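Side-chain contacts in acyl-CoA hydrolase (Bacillus cereus, PDB 1Y7U), which probably hydrolyses the thioester bond of long-chain fatty acyl-CoA, releasing coenzyme A and a free fatty acid, as a hot-dog-fold thioesterase: residues 75-78 and 79-82; 124-127 and 128-132. One frame throughout, in Å; residues are numbered along the deposited sequence.

Overall arrangement
Both contacts are local turns within one chain, at far ends of the same antiparallel sheet. Contact 1 comes first, in the loop after strand 61-71 and at the start of strand 81-91; contact 2 follows where strand 112-125 runs out into the loop before strand 136-138. Their centres are 38 Å apart, on opposite sides of the centre of the chain, and their nearest atoms stay about 27 Å from each other. Each nevertheless meets a coenzyme A, contact 1 beside the thiol end and contact 2 through P131. Across the subunit interface R77 of one copy packs on N129 of the other, consistent with CoA sites built from two subunits.

Contact 1 of 2, residues 75-78 and 79-82; sequences PVRS and SDCV. With COA (coenzyme A), chain J; SO4 (sulfate ion), chain E.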
loop_
_atom_site.group_PDB
_atom_site.type_symbol
_atom_site.label_atom_id
_atom_site.label_comp_id
_atom_site.label_asym_id
_atom_site.label_seq_id
_atom_site.Cartn_x
_atom_site.Cartn_y
_atom_site.Cartn_z
ATOM N N PRO A 75 13.200 20.529 -4.604
ATOM C CA PRO A 75 12.997 19.178 -4.099
ATOM C C PRO A 75 12.041 19.232 -2.920
ATOM O O PRO A 75 11.893 20.272 -2.288
ATOM C CB PRO A 75 14.398 18.770 -3.670
ATOM C CG PRO A 75 14.933 20.049 -3.127
ATOM C CD PRO A 75 14.520 21.041 -4.197
ATOM N N VAL A 76 11.383 18.112 -2.648
ATOM C CA VAL A 76 10.478 17.995 -1.520
ATOM C C VAL A 76 11.103 16.887 -0.690
ATOM O O VAL A 76 11.129 15.731 -1.107
ATOM C CB VAL A 76 9.098 17.569 -1.969
ATOM C CG1 VAL A 76 8.173 17.455 -0.762
ATOM C CG2 VAL A 76 8.569 18.565 -2.982
ATOM N N ARG A 77 11.620 17.244 0.478
ATOM C CA ARG A 77 12.294 16.280 1.340
ATOM C C ARG A 77 11.445 15.765 2.496
ATOM O O ARG A 77 10.287 16.140 2.637
ATOM C CB ARG A 77 13.588 16.906 1.863
ATOM C CG ARG A 77 14.470 17.397 0.735
ATOM C CD ARG A 77 15.623 18.265 1.209
ATOM N NE ARG A 77 16.421 18.774 0.092
ATOM C CZ ARG A 77 17.079 18.008 -0.777
ATOM N NH1 ARG A 77 17.050 16.684 -0.672
ATOM N NH2 ARG A 77 17.769 18.567 -1.759
ATOM N N SER A 78 12.033 14.892 3.308
ATOM C CA SER A 78 11.348 14.306 4.453
ATOM C C SER A 78 11.027 15.368 5.500
ATOM O O SER A 78 10.068 15.244 6.249
ATOM C CB SER A 78 12.226 13.233 5.083
ATOM O OG SER A 78 13.417 13.814 5.589
ATOM N N SER A 79 11.849 16.405 5.557
ATOM C CA SER A 79 11.654 17.495 6.506
ATOM C C SER A 79 10.515 18.376 6.040
ATOM O O SER A 79 10.113 19.311 6.731
ATOM C CB SER A 79 12.928 18.333 6.609
ATOM O OG SER A 79 13.454 18.620 5.321
ATOM N N ASP A 80 10.001 18.075 4.852
ATOM C CA ASP A 80 8.918 18.854 4.285
ATOM C C ASP A 80 7.540 18.287 4.508
ATOM O O ASP A 80 7.339 17.249 5.130
ATOM C CB ASP A 80 9.104 19.047 2.785
ATOM C CG ASP A 80 10.162 20.050 2.459
ATOM O OD1 ASP A 80 10.200 21.109 3.128
ATOM O OD2 ASP A 80 10.943 19.784 1.519
ATOM N N CYS A 81 6.591 18.996 3.929
ATOM C CA CYS A 81 5.191 18.674 4.018
ATOM C C CYS A 81 4.634 19.123 2.664
ATOM O O CYS A 81 4.933 20.220 2.208
ATOM C CB CYS A 81 4.633 19.491 5.173
ATOM S SG CYS A 81 2.910 19.402 5.404
ATOM N N VAL A 82 3.864 18.273 1.995
ATOM C CA VAL A 82 3.303 18.651 0.697
ATOM C C VAL A 82 1.805 18.847 0.726
ATOM O O VAL A 82 1.087 18.127 1.402
ATOM C CB VAL A 82 3.571 17.603 -0.393
ATOM C CG1 VAL A 82 4.932 17.788 -0.965
ATOM C CG2 VAL A 82 3.428 16.210 0.183
HETATM N N1A COA J . 14.422 20.148 -16.811
HETATM C C2A COA J . 15.373 19.449 -17.393
HETATM N N3A COA J . 16.606 19.677 -17.005
HETATM C C4A COA J . 16.893 20.561 -16.114
HETATM C C5A COA J . 15.953 21.226 -15.531
HETATM C C6A COA J . 14.709 21.025 -15.882
HETATM N N6A COA J . 13.733 21.663 -15.335
HETATM N N7A COA J . 16.481 21.993 -14.679
HETATM C C8A COA J . 17.746 21.772 -14.715
HETATM N N9A COA J . 18.044 20.884 -15.619
HETATM C C1B COA J . 19.349 20.399 -16.077
HETATM C C2B COA J . 20.182 21.423 -16.690
HETATM O O2B COA J . 19.928 21.370 -18.024
HETATM C C3B COA J . 21.514 20.858 -16.550
HETATM O O3B COA J . 21.644 19.920 -17.541
HETATM P P3B COA J . 22.975 19.597 -18.211
HETATM O O7A COA J . 22.963 18.395 -18.862
HETATM O O8A COA J . 24.006 19.651 -17.296
HETATM O O9A COA J . 23.214 20.432 -19.281
HETATM C C4B COA J . 21.447 20.333 -15.181
HETATM O O4B COA J . 20.152 19.974 -15.054
HETATM C C5B COA J . 21.378 21.486 -14.248
HETATM O O5B COA J . 22.553 22.083 -13.918
HETATM P P1A COA J . 22.399 23.010 -12.789
HETATM O O1A COA J . 21.905 24.224 -13.283
HETATM O O2A COA J . 23.649 23.031 -12.143
HETATM O O3A COA J . 21.315 22.410 -11.913
HETATM P P2A COA J . 20.406 23.268 -11.023
HETATM O O4A COA J . 19.711 24.367 -11.631
HETATM O O5A COA J . 20.743 23.352 -9.642
HETATM O O6A COA J . 19.177 22.417 -11.089
HETATM C CBP COA J . 18.087 20.399 -10.326
HETATM C CCP COA J . 19.335 21.099 -10.763
HETATM C CDP COA J . 17.373 19.834 -11.482
HETATM C CEP COA J . 18.673 19.306 -9.564
HETATM C CAP COA J . 17.104 21.117 -9.439
HETATM O OAP COA J . 16.171 21.694 -10.249
HETATM C C9P COA J . 16.340 20.241 -8.534
HETATM O O9P COA J . 16.913 19.612 -7.473
HETATM N N8P COA J . 15.115 20.077 -8.809
HETATM C C7P COA J . 14.328 19.210 -8.056
HETATM C C6P COA J . 14.219 17.810 -8.566
HETATM C C5P COA J . 13.693 16.932 -7.520
HETATM O O5P COA J . 14.391 16.482 -6.718
HETATM N N4P COA J . 12.458 16.724 -7.476
HETATM C C3P COA J . 11.836 15.482 -7.605
HETATM C C2P COA J . 10.440 15.702 -7.136
HETATM S S1P COA J . 10.341 16.963 -5.916
HETATM S S SO4 E . 17.383 22.618 -1.134
HETATM O O1 SO4 E . 16.585 21.833 -0.131
HETATM O O2 SO4 E . 18.079 23.747 -0.437
HETATM O O3 SO4 E . 18.364 21.683 -1.781
HETATM O O4 SO4 E . 16.512 23.227 -2.196
#
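A type I beta turn from R77 to D80 bends the chain, the segments 75-78 and 79-82 running 114° apart. R77 and D80 grip each other twice across it. The turn bond runs from D80 N to R77 O (3.0 Å). The second goes from R77 N to D80 OD2 at 2.8 Å. It is fairly straight (163°), and the oxygen is met on its anti side, close to the carboxylate plane. D80 CG lies anti to its own carbonyl carbon (chi1 -75°), which folds the carboxylate back over the turn to that N-H. The R77 side chain runs extended from CG to NE, its end leading away from 79-82. Its guanidinium presents an edge to a sulfate, probably from the crystallisation liquor: NE donates to O1 (3.1 Å) and NH2 to O3 (3.2 Å). NH1 makes weak hydrogen bonds to the backbone oxygens of H34 and N35. P75 CB lies over one guanidinium face, 3.8 Å above the plane and toward the rim. V76 CG1 meets V82 CG1, the two side chains crossing at about a right angle. The other branch, V76 CG2, faces the thiol, 3.8 Å from coenzyme A S1P. S78 points away from 79-82, its OG hydrogen-bonded to N35. T36 of the same chain hydrogen-bonds the coenzyme A, whose remaining polar partners include R93 and S95 of the second subunit. A type I turn, closed a second time by the D80 carboxylate, thus leads into strand 81-91 of the hot-dog sheet, beside the thiol end of a CoA site shared between subunits.

Contact 2 of 2, residues 124-127 and 128-132; sequences ALSK and ENNPV
L125 and P131 form a single backbone bridge, CA to CA 4.5 Å, and the chain between them reverses through a type I beta turn from S126 to N129. Backbone bonds close the loop at two levels: V132 N donates to A124 O and S126 N to N130 O, both at 2.9 Å, while N129 N to S126 O closes the turn itself.

On the side facing 128-132 the S126 hydroxyl gathers the polar groups. It donates to E128 OE2 (3.1 Å), which it meets on the anti side and 32° out of the carboxylate plane, and it accepts the backbone N-H of N130 (3.1 Å); a weak bond from N130 ND2 to OG is added at 126°. S126 OG stands between its own N and carbonyl carbon (chi1 65°), an orientation that aims it at the returning chain. The E128 side chain bends at chi2, which carries its carboxylate back to the serine even though its CB points away. The bonding pattern is that of a 3:5 hairpin, a type I turn with a G1 bulge: K127 and E128 occupy the corners, N129 has a left-handed backbone, and L125 and P131 are the non-hydrogen-bonded pair that follows. The loop extends from the end of strand 112-125, in the hot-dog sheet, and its P131 belongs to the coenzyme A pocket, packed beside T94, another CoA-binding residue.

Apolar contacts flank the bridge. The leucine methyl L125 CD2 lies against the proline ring, nearest to P131 CA (3.4 Å) and 3.8 Å from P131 CG. V132 points toward segment 124-127 and sets CG2 against S126 CB (3.6 Å). On the subunit interface, H34 of the second subunit makes a weak hydrogen bond to the L125 carbonyl oxygen.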
loop_
_atom_site.group_PDB
_atom_site.type_symbol
_atom_site.label_atom_id
_atom_site.label_comp_id
_atom_site.label_asym_id
_atom_site.label_seq_id
_atom_site.Cartn_x
_atom_site.Cartn_y
_atom_site.Cartn_z
ATOM N N ALA A 124 -15.226 14.303 -19.586
ATOM C CA ALA A 124 -16.379 13.683 -18.944
ATOM C C ALA A 124 -16.987 12.653 -19.884
ATOM O O ALA A 124 -17.227 12.934 -21.056
ATOM C CB ALA A 124 -17.408 14.746 -18.583
ATOM N N LEU A 125 -17.229 11.454 -19.374
ATOM C CA LEU A 125 -17.800 10.406 -20.199
ATOM C C LEU A 125 -19.125 9.843 -19.699
ATOM O O LEU A 125 -19.412 9.832 -18.499
ATOM C CB LEU A 125 -16.790 9.273 -20.367
ATOM C CG LEU A 125 -15.525 9.650 -21.140
ATOM C CD1 LEU A 125 -14.720 8.400 -21.481
ATOM C CD2 LEU A 125 -15.922 10.371 -22.415
ATOM N N SER A 126 -19.940 9.387 -20.642
ATOM C CA SER A 126 -21.229 8.800 -20.322
ATOM C C SER A 126 -20.965 7.341 -19.999
ATOM O O SER A 126 -19.897 6.810 -20.325
ATOM C CB SER A 126 -22.167 8.891 -21.523
ATOM O OG SER A 126 -21.685 8.115 -22.610
ATOM N N LYS A 127 -21.940 6.689 -19.375
ATOM C CA LYS A 127 -21.794 5.287 -19.011
ATOM C C LYS A 127 -21.342 4.402 -20.173
ATOM O O LYS A 127 -20.941 3.263 -19.958
ATOM C CB LYS A 127 -23.098 4.764 -18.416
ATOM C CG LYS A 127 -23.597 5.611 -17.260
ATOM C CD LYS A 127 -24.780 4.970 -16.553
ATOM C CE LYS A 127 -24.333 3.871 -15.598
ATOM N NZ LYS A 127 -23.509 4.414 -14.480
ATOM N N GLU A 128 -21.398 4.921 -21.398
ATOM C CA GLU A 128 -20.957 4.146 -22.555
ATOM C C GLU A 128 -19.816 4.790 -23.338
ATOM O O GLU A 128 -19.781 4.724 -24.566
ATOM C CB GLU A 128 -22.126 3.841 -23.503
ATOM C CG GLU A 128 -23.117 4.963 -23.702
ATOM C CD GLU A 128 -23.982 5.178 -22.481
ATOM O OE1 GLU A 128 -24.459 4.171 -21.914
ATOM O OE2 GLU A 128 -24.192 6.346 -22.094
ATOM N N ASN A 129 -18.884 5.411 -22.619
ATOM C CA ASN A 129 -17.715 6.037 -23.232
ATOM C C ASN A 129 -17.964 7.111 -24.284
ATOM O O ASN A 129 -17.211 7.223 -25.253
ATOM C CB ASN A 129 -16.806 4.965 -23.831
ATOM C CG ASN A 129 -15.879 4.355 -22.806
ATOM O OD1 ASN A 129 -16.319 3.830 -21.780
ATOM N ND2 ASN A 129 -14.581 4.418 -23.079
ATOM N N ASN A 130 -19.011 7.903 -24.096
ATOM C CA ASN A 130 -19.303 8.982 -25.027
ATOM C C ASN A 130 -19.028 10.299 -24.317
ATOM O O ASN A 130 -19.546 10.538 -23.228
ATOM C CB ASN A 130 -20.768 8.949 -25.465
ATOM C CG ASN A 130 -21.133 7.671 -26.187
ATOM O OD1 ASN A 130 -20.462 7.267 -27.143
ATOM N ND2 ASN A 130 -22.207 7.027 -25.740
ATOM N N PRO A 131 -18.179 11.158 -24.903
ATOM C CA PRO A 131 -17.914 12.434 -24.236
ATOM C C PRO A 131 -19.248 13.117 -23.959
ATOM O O PRO A 131 -20.190 12.993 -24.738
ATOM C CB PRO A 131 -17.059 13.167 -25.253
ATOM C CG PRO A 131 -16.226 12.051 -25.811
ATOM C CD PRO A 131 -17.267 10.962 -26.043
ATOM N N VAL A 132 -19.328 13.828 -22.842
ATOM C CA VAL A 132 -20.563 14.489 -22.450
ATOM C C VAL A 132 -20.367 15.948 -22.046
ATOM O O VAL A 132 -19.433 16.281 -21.321
ATOM C CB VAL A 132 -21.216 13.717 -21.277
ATOM C CG1 VAL A 132 -22.260 14.575 -20.577
ATOM C CG2 VAL A 132 -21.847 12.455 -21.801
#